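Local coordinates for ATP-dependent DNA helicase PIF1 (Candida albicans, PDB 7OTJ) that couples ATP hydrolysis to 5'-3' translocation along single-stranded DNA and so unwinds duplex DNA, at a contact of chain A with DNA. Sequence-based numbering; all coordinates share one arbitrary frame.

A contact of chain A with DNA. Residues 55-57, 67, 69-70. With nucleotides of chain B.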
loop_
_atom_site.group_PDB
_atom_site.type_symbol
_atom_site.label_atom_id
_atom_site.label_comp_id
_atom_site.label_asym_id
_atom_site.label_seq_id
_atom_site.Cartn_x
_atom_site.Cartn_y
_atom_site.Cartn_z
ATOM N N SER A 55 3.898 -3.869 3.534
ATOM C CA SER A 55 5.133 -3.296 3.010
ATOM C C SER A 55 4.932 -1.882 2.475
ATOM O O SER A 55 5.879 -1.089 2.470
ATOM C CB SER A 55 5.704 -4.187 1.913
ATOM O OG SER A 55 4.730 -4.420 0.910
ATOM N N THR A 56 3.743 -1.561 1.967
ATOM C CA THR A 56 3.460 -0.227 1.458
ATOM C C THR A 56 2.289 0.393 2.211
ATOM O O THR A 56 1.486 -0.302 2.843
ATOM C CB THR A 56 3.146 -0.256 -0.043
ATOM O OG1 THR A 56 1.959 -1.029 -0.267
ATOM C CG2 THR A 56 4.290 -0.872 -0.815
ATOM N N GLY A 57 2.170 1.718 2.096
ATOM C CA GLY A 57 1.126 2.420 2.824
ATOM C C GLY A 57 -0.266 2.025 2.371
ATOM O O GLY A 57 -1.150 1.770 3.194
ATOM N N THR A 67 2.424 0.929 7.867
ATOM C CA THR A 67 3.575 0.323 7.222
ATOM C C THR A 67 4.442 -0.408 8.244
ATOM O O THR A 67 4.391 -0.150 9.452
ATOM C CB THR A 67 4.401 1.365 6.468
ATOM O OG1 THR A 67 5.081 2.221 7.399
ATOM C CG2 THR A 67 3.499 2.195 5.564
ATOM N N HIS A 69 7.684 -0.117 8.370
ATOM C CA HIS A 69 8.628 0.877 8.874
ATOM C C HIS A 69 8.000 1.736 9.964
ATOM O O HIS A 69 8.632 2.005 10.994
ATOM C CB HIS A 69 9.136 1.755 7.731
ATOM C CG HIS A 69 9.962 1.018 6.725
ATOM N ND1 HIS A 69 9.405 0.261 5.716
ATOM C CD2 HIS A 69 11.305 0.924 6.571
ATOM C CE1 HIS A 69 10.369 -0.269 4.984
ATOM N NE2 HIS A 69 11.530 0.115 5.484
ATOM N N SER A 70 6.752 2.165 9.761
ATOM C CA SER A 70 6.098 3.014 10.750
ATOM C C SER A 70 5.889 2.272 12.065
ATOM O O SER A 70 6.036 2.859 13.145
ATOM C CB SER A 70 4.762 3.513 10.205
ATOM O OG SER A 70 4.271 4.596 10.966
ATOM P P DT B 4 5.334 3.762 0.230
ATOM O OP1 DT B 4 4.016 3.410 0.810
ATOM O OP2 DT B 4 5.532 5.049 -0.472
ATOM O "O5'" DT B 4 6.401 3.640 1.416
ATOM C "C5'" DT B 4 6.360 2.507 2.265
ATOM C "C4'" DT B 4 7.566 2.455 3.182
ATOM O "O4'" DT B 4 8.759 2.185 2.416
ATOM C "C3'" DT B 4 7.864 3.742 3.920
ATOM O "O3'" DT B 4 7.064 3.809 5.074
ATOM C "C2'" DT B 4 9.342 3.568 4.266
ATOM C "C1'" DT B 4 9.873 2.793 3.055
ATOM N N1 DT B 4 10.608 3.650 2.055
ATOM C C2 DT B 4 11.963 3.486 1.917
ATOM O O2 DT B 4 12.603 2.677 2.559
ATOM N N3 DT B 4 12.551 4.305 0.993
ATOM C C4 DT B 4 11.936 5.257 0.207
ATOM O O4 DT B 4 12.556 5.944 -0.593
ATOM C C5 DT B 4 10.512 5.386 0.394
ATOM C C7 DT B 4 9.739 6.389 -0.412
ATOM C C6 DT B 4 9.918 4.585 1.299
ATOM P P DT B 5 6.528 5.217 5.625
ATOM O OP1 DT B 5 5.591 4.878 6.725
ATOM O OP2 DT B 5 6.059 6.050 4.491
ATOM O "O5'" DT B 5 7.814 5.874 6.309
ATOM C "C5'" DT B 5 8.304 5.341 7.538
ATOM C "C4'" DT B 5 8.625 6.450 8.528
ATOM O "O4'" DT B 5 9.819 7.148 8.098
ATOM C "C3'" DT B 5 7.542 7.513 8.688
ATOM O "O3'" DT B 5 7.449 7.923 10.053
ATOM C "C2'" DT B 5 8.024 8.651 7.782
ATOM C "C1'" DT B 5 9.539 8.509 7.840
ATOM N N1 DT B 5 10.221 8.878 6.576
ATOM C C2 DT B 5 11.209 9.836 6.592
ATOM O O2 DT B 5 11.560 10.420 7.599
ATOM N N3 DT B 5 11.778 10.093 5.373
ATOM C C4 DT B 5 11.466 9.496 4.164
ATOM O O4 DT B 5 12.034 9.793 3.120
ATOM C C5 DT B 5 10.426 8.497 4.218
ATOM C C7 DT B 5 10.002 7.781 2.968
ATOM C C6 DT B 5 9.864 8.237 5.410
ATOM P P DT B 6 6.099 7.669 10.896
ATOM O OP1 DT B 6 6.318 6.463 11.720
ATOM O OP2 DT B 6 4.943 7.711 9.974
ATOM O "O5'" DT B 6 6.010 8.939 11.869
#
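Gly57 meets the 5' end of this tract, its backbone N giving a hydrogen bond to OP1 of the DT4 phosphate at 2.8 Å, with 166° at the hydrogen. The site is part of the single-stranded DNA-binding surface of the N-terminal RecA-like motor domain of this SF1 helicase. Because this amide belongs to the first residue of helix 57-61, the phosphate sits at the helix N-terminus, where the helix dipole would be expected to favour its negative charge. Just before it, the carbonyl O of Ser55 packs against the deoxyribose C5' of DT4, 3.6 Å away.

On the sugar of DT4, His69 supplies a flat surface. CG is anti to its own carbonyl carbon, and chi2 of 81° turns one face of the imidazole to the deoxyribose; C2' stands over it, offset toward the rim and 3.7 Å from the ring centroid, a CH-pi contact. The contact is chiefly with the sugar: NE2 approaches O2 of DT4 at 4.0 Å, but no hydrogen bond to the base is seen.

At the next linkage, the hydroxyl OG1 of Thr67 donates to OP1 of DT5 at 2.8 Å. The same hydroxyl accepts the backbone N-H of Ser70 (N to OG1 2.9 Å). Thr67 thus caps the N-terminus of helix 68-72, which probably helps to aim the hydroxyl's own hydrogen at the phosphate. Alongside, the methylene CB of His69 lies 3.7 Å from C5' of DT5.

The three thymidines are unpaired, and the hydrogen bonds described go to phosphates, as suits tracking along any sequence. The 3' end is held by Ser70: its OG, anti to the backbone N (chi1 -165°), reaches OP1 of the DT6 phosphate at 2.9 Å.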